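Local coordinates for protein manganese lipoxygenase (Gaeumannomyces graminis, PDB 5FX8) that oxygenates linoleic and alpha-linolenic acids at a catalytic manganese centre, giving 11S-hydroperoxides that are converted to 13R-hydroperoxides as final products, at residues Gln46-Pro50 against Asp559-Asn564; Pro173-Arg178 against Ser380-Ile384; His394-Asp400 against Gln598-Trp604. The contacts are given in a common frame with arbitrary orientation. Residues are numbered along the deposited sequence.

Contact 1. Residues Gln46-Pro50 against Asp559-Asn564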
# COMPACT_ATOMS: atom_id res chain seq x y z
N GLN A 46 -15.70 -14.98 24.40
CA GLN A 46 -16.24 -15.19 23.06
C GLN A 46 -15.23 -15.92 22.22
O GLN A 46 -15.58 -16.86 21.56
CB GLN A 46 -16.64 -13.88 22.40
CG GLN A 46 -17.57 -14.05 21.22
CD GLN A 46 -18.44 -12.86 21.05
OE1 GLN A 46 -18.17 -11.83 21.66
NE2 GLN A 46 -19.50 -12.99 20.28
N TYR A 47 -13.97 -15.49 22.24
CA TYR A 47 -12.87 -16.31 21.72
C TYR A 47 -12.28 -17.15 22.85
O TYR A 47 -11.91 -16.60 23.89
CB TYR A 47 -11.77 -15.44 21.10
CG TYR A 47 -12.13 -14.76 19.82
CD1 TYR A 47 -12.01 -15.40 18.61
CD2 TYR A 47 -12.59 -13.46 19.82
CE1 TYR A 47 -12.33 -14.78 17.44
CE2 TYR A 47 -12.92 -12.84 18.67
CZ TYR A 47 -12.78 -13.50 17.48
OH TYR A 47 -13.10 -12.85 16.31
N THR A 48 -12.20 -18.45 22.66
CA THR A 48 -11.63 -19.32 23.67
C THR A 48 -10.79 -20.42 23.03
O THR A 48 -10.91 -20.71 21.85
CB THR A 48 -12.70 -20.00 24.54
OG1 THR A 48 -13.53 -20.79 23.69
CG2 THR A 48 -13.56 -18.99 25.28
N LEU A 49 -9.97 -21.05 23.85
CA LEU A 49 -9.24 -22.25 23.47
C LEU A 49 -10.17 -23.46 23.45
O LEU A 49 -11.22 -23.45 24.09
CB LEU A 49 -8.10 -22.49 24.43
CG LEU A 49 -6.94 -21.50 24.33
CD1 LEU A 49 -5.89 -21.88 25.35
CD2 LEU A 49 -6.38 -21.51 22.93
N PRO A 50 -9.82 -24.51 22.70
CA PRO A 50 -10.65 -25.71 22.71
C PRO A 50 -10.45 -26.57 23.94
O PRO A 50 -11.31 -27.40 24.24
CB PRO A 50 -10.19 -26.46 21.46
CG PRO A 50 -8.80 -26.02 21.28
CD PRO A 50 -8.78 -24.59 21.67
N ASP A 559 -14.29 -6.12 17.68
CA ASP A 559 -14.67 -7.50 17.97
C ASP A 559 -13.55 -8.27 18.65
O ASP A 559 -13.82 -9.19 19.43
CB ASP A 559 -15.08 -8.19 16.69
CG ASP A 559 -16.23 -7.47 16.00
OD1 ASP A 559 -17.07 -6.84 16.70
OD2 ASP A 559 -16.29 -7.51 14.75
N LEU A 560 -12.29 -7.92 18.37
CA LEU A 560 -11.20 -8.60 19.03
C LEU A 560 -11.04 -8.10 20.47
O LEU A 560 -10.80 -8.89 21.38
CB LEU A 560 -9.91 -8.41 18.23
CG LEU A 560 -9.76 -9.02 16.85
CD1 LEU A 560 -8.41 -8.68 16.33
CD2 LEU A 560 -9.87 -10.48 16.94
N LEU A 561 -11.22 -6.80 20.69
CA LEU A 561 -11.24 -6.28 22.05
C LEU A 561 -12.43 -6.79 22.86
O LEU A 561 -12.34 -6.92 24.09
CB LEU A 561 -11.26 -4.76 22.00
CG LEU A 561 -10.01 -4.07 21.54
CD1 LEU A 561 -10.32 -2.63 21.42
CD2 LEU A 561 -8.95 -4.29 22.58
N ALA A 562 -13.56 -7.07 22.23
CA ALA A 562 -14.72 -7.55 22.95
C ALA A 562 -14.70 -9.04 23.21
O ALA A 562 -15.36 -9.51 24.14
CB ALA A 562 -15.99 -7.19 22.20
N GLY A 563 -13.94 -9.81 22.45
CA GLY A 563 -14.06 -11.23 22.59
C GLY A 563 -12.83 -11.94 23.09
O GLY A 563 -12.85 -13.16 23.20
N ASN A 564 -11.76 -11.21 23.43
CA ASN A 564 -10.49 -11.83 23.76
C ASN A 564 -10.08 -11.80 25.23
O ASN A 564 -9.30 -12.66 25.64
CB ASN A 564 -9.37 -11.22 22.93
CG ASN A 564 -9.07 -12.03 21.68
OD1 ASN A 564 -8.76 -13.22 21.76
ND2 ASN A 564 -9.20 -11.41 20.52
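Q46-P50 docks on the carbonyl of G563, in the last turn of a short helix. The CA of Q46 lies 4.5 Å from the CA of G563, but the hydrogen bond belongs to the next residue: Y47 N donates to G563 O at 2.8 Å with a nearly straight geometry (161°). The Y47 ring then presents its edge to the carbonyls of G563 and D559, with CE2 3.8 Å from D559 O and 4.2 Å from L560 CD2. A side chain at G563 would collide with Y47 CD2, so the glycine makes room for the ring. Beside it, N564 ND2 bonds back to L560 O at 3.1 Å. From T48 onward the chain leaves: T48 pairs with the backbone of R311, and L49 settles on T419 and Y420 of helix 396-420. The result is the extended start of the modelled chain pinned to the C-terminal turn of helix 558-563, at the periphery of the helical lipoxygenase fold.

Contact 2. Residues Pro173-Arg178 against Ser380-Ile384; sequences PYVLKR and SRGLI
This is a hydrogen-bonded contact between the end of a helix and an edge strand: the turn after helix 374-380 docks on strand 177-178, an outermost strand of the five-stranded antiparallel sheet, and on the loop leading into it. P173, Y174 and V175 form a turn (phi/psi near -97/8, -97/6 and -117/-33) before L176 (-64/147) starts the extended run through K177 and R178. Opposite, R381 (-88/4) precedes G382, whose positive phi of 74° makes it the first residue to leave the helix, in a Schellman motif. The register sets the CA of K177 4.7 Å from that of R381, and the CA of R178 5.3 Å from that of G382. K177 pairs through its backbone with L214 of the neighbouring strand, while R178 N donates to R381 O at 3.0 Å (166°). Such a glycine terminus is a widespread way to end a helix; here its carbonyls are used to hold the sheet. The R178 side chain (chi1 and chi2 t, chi3 m) reaches G382 O through NE at 2.7 Å; its NH1 bonds G210 O and its NH2 P390 O. R381 (m, t, m) runs the other way: its NH1 donates to P173 O and L176 O, both at 2.8 Å, and its NH2, salt-bridged to D377, to P173 O at 3.0 Å. The guanidinium gathers both carbonyls, with Y174 C over one face. L176 CD2 and L383 CD2 approach to 4.2 Å. Y174 points away, edge-to-face with F293 and F397, its side chain about 8 Å from those of the manganese ligands H290 and H478.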
# COMPACT_ATOMS: atom_id res chain seq x y z
N PRO A 173 16.03 -3.54 0.99
CA PRO A 173 17.11 -4.15 1.76
C PRO A 173 17.18 -5.66 1.66
O PRO A 173 17.93 -6.29 2.41
CB PRO A 173 16.74 -3.73 3.19
CG PRO A 173 15.24 -3.79 3.15
CD PRO A 173 14.86 -3.23 1.82
N TYR A 174 16.40 -6.25 0.79
CA TYR A 174 16.23 -7.68 0.76
C TYR A 174 17.10 -8.37 -0.26
O TYR A 174 16.97 -9.58 -0.43
CB TYR A 174 14.77 -7.98 0.51
CG TYR A 174 13.92 -7.73 1.70
CD1 TYR A 174 14.05 -8.52 2.83
CD2 TYR A 174 12.99 -6.72 1.72
CE1 TYR A 174 13.30 -8.31 3.88
CE2 TYR A 174 12.22 -6.52 2.79
CZ TYR A 174 12.39 -7.33 3.86
OH TYR A 174 11.65 -7.16 4.96
N VAL A 175 18.01 -7.65 -0.94
CA VAL A 175 18.77 -8.26 -2.03
C VAL A 175 20.25 -8.25 -1.68
O VAL A 175 20.97 -9.20 -1.98
CB VAL A 175 18.47 -7.60 -3.40
CG1 VAL A 175 18.89 -6.18 -3.50
CG2 VAL A 175 19.13 -8.35 -4.52
N LEU A 176 20.71 -7.24 -0.96
CA LEU A 176 22.13 -7.10 -0.70
C LEU A 176 22.68 -8.26 0.14
O LEU A 176 22.01 -8.79 1.02
CB LEU A 176 22.39 -5.78 0.01
CG LEU A 176 23.84 -5.43 0.29
CD1 LEU A 176 24.50 -4.94 -1.01
CD2 LEU A 176 23.95 -4.44 1.43
N LYS A 177 23.93 -8.63 -0.11
CA LYS A 177 24.52 -9.75 0.59
C LYS A 177 26.02 -9.55 0.64
O LYS A 177 26.62 -9.16 -0.36
CB LYS A 177 24.14 -11.06 -0.11
CG LYS A 177 25.23 -12.06 -0.15
CD LYS A 177 25.29 -12.76 -1.50
CE LYS A 177 26.59 -13.54 -1.70
NZ LYS A 177 26.61 -14.17 -3.05
N ARG A 178 26.62 -9.76 1.81
CA ARG A 178 28.06 -9.62 1.98
C ARG A 178 28.80 -10.77 1.33
O ARG A 178 28.33 -11.91 1.35
CB ARG A 178 28.41 -9.57 3.47
CG ARG A 178 29.84 -9.21 3.75
CD ARG A 178 30.23 -9.56 5.16
NE ARG A 178 29.51 -8.78 6.16
CZ ARG A 178 30.02 -7.76 6.84
NH1 ARG A 178 31.26 -7.38 6.66
NH2 ARG A 178 29.26 -7.13 7.71
N SER A 380 21.90 -14.61 7.52
CA SER A 380 22.25 -15.45 6.39
C SER A 380 22.88 -14.65 5.26
O SER A 380 23.74 -15.16 4.55
CB SER A 380 21.03 -16.20 5.90
OG SER A 380 20.38 -15.39 4.95
N ARG A 381 22.50 -13.39 5.08
CA ARG A 381 23.19 -12.54 4.12
C ARG A 381 24.39 -11.79 4.69
O ARG A 381 24.97 -10.98 3.98
CB ARG A 381 22.22 -11.52 3.52
CG ARG A 381 21.19 -12.19 2.66
CD ARG A 381 20.26 -11.24 2.01
NE ARG A 381 19.30 -10.69 2.93
CZ ARG A 381 18.91 -9.43 2.88
NH1 ARG A 381 19.41 -8.62 1.99
NH2 ARG A 381 18.01 -8.99 3.71
N GLY A 382 24.77 -12.01 5.94
CA GLY A 382 25.97 -11.39 6.46
C GLY A 382 25.88 -9.92 6.79
O GLY A 382 26.90 -9.24 6.77
N LEU A 383 24.71 -9.40 7.14
CA LEU A 383 24.53 -7.97 7.36
C LEU A 383 24.40 -7.56 8.83
O LEU A 383 24.20 -6.37 9.09
CB LEU A 383 23.30 -7.49 6.60
CG LEU A 383 23.27 -7.82 5.10
CD1 LEU A 383 22.10 -7.22 4.45
CD2 LEU A 383 24.48 -7.30 4.42
N ILE A 384 24.52 -8.47 9.80
CA ILE A 384 24.37 -8.15 11.22
C ILE A 384 25.66 -8.45 11.96
O ILE A 384 26.19 -9.56 11.85
CB ILE A 384 23.23 -8.96 11.86
CG1 ILE A 384 21.89 -8.56 11.27
CG2 ILE A 384 23.27 -8.79 13.38
CD1 ILE A 384 20.74 -9.24 11.89

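Contact 3. Residues His394-Asp400 against Gln598-Trp604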
# COMPACT_ATOMS: atom_id res chain seq x y z
N HIS A 394 25.55 1.89 9.45
CA HIS A 394 24.19 2.40 9.32
C HIS A 394 23.37 1.43 8.49
O HIS A 394 23.72 1.16 7.34
CB HIS A 394 24.17 3.77 8.67
CG HIS A 394 24.84 4.83 9.47
ND1 HIS A 394 24.27 5.36 10.61
CD2 HIS A 394 26.03 5.45 9.31
CE1 HIS A 394 25.09 6.27 11.11
NE2 HIS A 394 26.16 6.33 10.35
N PHE A 395 22.30 0.92 9.08
CA PHE A 395 21.38 -0.01 8.41
C PHE A 395 19.98 0.44 8.79
O PHE A 395 19.35 -0.11 9.70
CB PHE A 395 21.68 -1.45 8.84
CG PHE A 395 21.05 -2.50 7.97
CD1 PHE A 395 20.08 -2.18 7.04
CD2 PHE A 395 21.43 -3.81 8.11
CE1 PHE A 395 19.52 -3.14 6.29
CE2 PHE A 395 20.87 -4.78 7.34
CZ PHE A 395 19.91 -4.46 6.43
N PRO A 396 19.47 1.49 8.13
CA PRO A 396 18.22 2.09 8.59
C PRO A 396 17.04 1.15 8.55
O PRO A 396 16.19 1.19 9.45
CB PRO A 396 18.04 3.27 7.63
CG PRO A 396 19.36 3.59 7.23
CD PRO A 396 20.12 2.32 7.11
N PHE A 397 16.97 0.27 7.56
CA PHE A 397 15.90 -0.72 7.58
C PHE A 397 15.98 -1.60 8.81
O PHE A 397 14.97 -1.86 9.44
CB PHE A 397 15.93 -1.56 6.31
CG PHE A 397 15.16 -2.81 6.42
CD1 PHE A 397 13.80 -2.82 6.21
CD2 PHE A 397 15.79 -3.98 6.73
CE1 PHE A 397 13.11 -3.97 6.30
CE2 PHE A 397 15.09 -5.13 6.82
CZ PHE A 397 13.75 -5.12 6.61
N TYR A 398 17.16 -2.08 9.15
CA TYR A 398 17.31 -2.94 10.31
C TYR A 398 16.93 -2.20 11.59
O TYR A 398 16.33 -2.79 12.49
CB TYR A 398 18.74 -3.45 10.37
CG TYR A 398 19.05 -4.40 11.46
CD1 TYR A 398 18.09 -5.26 11.96
CD2 TYR A 398 20.31 -4.45 12.01
CE1 TYR A 398 18.37 -6.12 12.94
CE2 TYR A 398 20.60 -5.31 13.00
CZ TYR A 398 19.63 -6.14 13.46
OH TYR A 398 19.91 -7.01 14.47
N GLU A 399 17.24 -0.92 11.70
CA GLU A 399 16.98 -0.23 12.95
C GLU A 399 15.49 0.06 13.11
O GLU A 399 14.89 -0.22 14.16
CB GLU A 399 17.81 1.06 13.02
CG GLU A 399 19.33 0.84 13.01
CD GLU A 399 20.13 1.90 12.22
OE1 GLU A 399 19.61 3.00 11.93
OE2 GLU A 399 21.31 1.63 11.91
N ASP A 400 14.87 0.61 12.06
CA ASP A 400 13.43 0.79 12.08
C ASP A 400 12.69 -0.53 12.25
O ASP A 400 11.74 -0.61 13.03
CB ASP A 400 12.99 1.52 10.81
CG ASP A 400 13.26 2.99 10.90
OD1 ASP A 400 13.62 3.40 12.00
OD2 ASP A 400 13.11 3.75 9.91
N GLN A 598 19.73 9.23 9.14
CA GLN A 598 20.19 7.86 9.35
C GLN A 598 21.39 7.54 8.48
O GLN A 598 21.53 6.43 7.98
CB GLN A 598 19.09 6.83 9.08
CG GLN A 598 17.78 7.15 9.68
CD GLN A 598 16.73 6.19 9.22
OE1 GLN A 598 16.39 5.24 9.92
NE2 GLN A 598 16.19 6.43 8.03
N GLY A 599 22.23 8.53 8.25
CA GLY A 599 23.44 8.30 7.48
C GLY A 599 23.23 8.31 5.99
O GLY A 599 24.04 7.72 5.28
N MET A 600 22.19 8.96 5.51
CA MET A 600 21.73 8.90 4.14
C MET A 600 21.35 10.28 3.65
O MET A 600 20.83 11.08 4.41
CB MET A 600 20.49 8.03 3.99
CG MET A 600 20.65 6.59 4.18
SD MET A 600 19.11 5.72 3.84
CE MET A 600 19.80 4.13 3.96
N PRO A 601 21.49 10.53 2.37
CA PRO A 601 21.12 11.84 1.83
C PRO A 601 19.64 11.98 1.51
O PRO A 601 19.26 12.89 0.76
CB PRO A 601 21.95 11.93 0.55
CG PRO A 601 23.01 10.93 0.71
CD PRO A 601 22.41 9.82 1.47
N PHE A 602 18.80 11.11 2.06
CA PHE A 602 17.36 11.25 1.94
C PHE A 602 16.70 10.75 3.22
O PHE A 602 17.26 9.97 3.97
CB PHE A 602 16.78 10.51 0.72
CG PHE A 602 16.87 9.02 0.78
CD1 PHE A 602 18.05 8.36 0.44
CD2 PHE A 602 15.77 8.26 1.11
CE1 PHE A 602 18.14 6.99 0.47
CE2 PHE A 602 15.84 6.91 1.14
CZ PHE A 602 17.04 6.25 0.82
N VAL A 603 15.48 11.23 3.44
CA VAL A 603 14.68 10.85 4.59
C VAL A 603 13.80 9.68 4.21
O VAL A 603 13.00 9.77 3.27
CB VAL A 603 13.82 12.02 5.07
CG1 VAL A 603 12.98 11.56 6.18
CG2 VAL A 603 14.70 13.15 5.52
N TRP A 604 13.92 8.59 4.94
CA TRP A 604 13.24 7.34 4.65
C TRP A 604 12.27 7.05 5.79
O TRP A 604 12.65 7.13 6.96
CB TRP A 604 14.27 6.22 4.48
CG TRP A 604 13.71 4.90 4.16
CD1 TRP A 604 13.21 4.49 2.96
CD2 TRP A 604 13.59 3.79 5.04
NE1 TRP A 604 12.77 3.21 3.05
CE2 TRP A 604 12.99 2.75 4.32
CE3 TRP A 604 13.91 3.57 6.38
CZ2 TRP A 604 12.71 1.51 4.88
CZ3 TRP A 604 13.64 2.34 6.95
CH2 TRP A 604 13.05 1.32 6.20
O HOH W 1 17.52 4.56 12.30
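H394 lays its imidazole over the backbone of G599, whose CA stands 4.2 Å from the ring centroid and 7° off the ring normal, a clear CH-pi contact. Only glycine suits this spot: a CB would run into H394 CG, and the backbone angles (81/24) would press it against the preceding carbonyl. One step on, F395 occupies the N-cap position of helix 396-420, and P396 opens the first turn, where a proline, having no amide hydrogen to place, fits well. E399 reaches back along this turn, OE2 accepting from F395 N at 3.1 Å. The ring of P396 lies at the centre of the interface. Its CG touches M600 CE at 3.3 Å, and its CB lies 3.4 Å from Q598 OE1 and 4.3 Å from W604 CE3. Here the C-terminal stretch of the lipoxygenase fold, the loop after helix 566-587, packs on the start of helix 396-420 before running on to V618, whose carboxylate ligates manganese. W604 covers the flank of this first turn: its CH2 is 4.1 Å from F397 CB, and its CZ3 only 3.3 Å from D400 OD2. That carboxylate is balanced by a salt bridge to R589, which also bonds W604 O. Polar contact between the two segments runs through solvent, the water donating to E399 OE1 at 2.6 Å and to Q598 OE1 at 2.7 Å. Farther along, P601 touches a glycan sugar and bonds N157 through its carbonyl, while Y398 OH bonds E375 and L235 N of the zonadhesin chain, a Komagataella protein in the same crystal.

How the contacts relate
Contacts 2 and 3 are neighbours, their centres 15 Å apart; the centre of contact 1 lies about 40 and 39 Å from theirs, respectively, with nearest atoms still more than 20 Å away. Helix 396-420 spans much of that gap: contact 3 is built at its start, and contact 1 packs near its other end. Along the chain contact 2 falls wholly within the span of contact 1 and closes before contact 3 opens, while contacts 1 and 3 cross. Contacts 2 and 3 meet where F397 CZ lies 3.4 Å from Y174 OH, joining the edge of the sheet to the helical body on the side toward the manganese ligands; contact 1 lies at the far periphery.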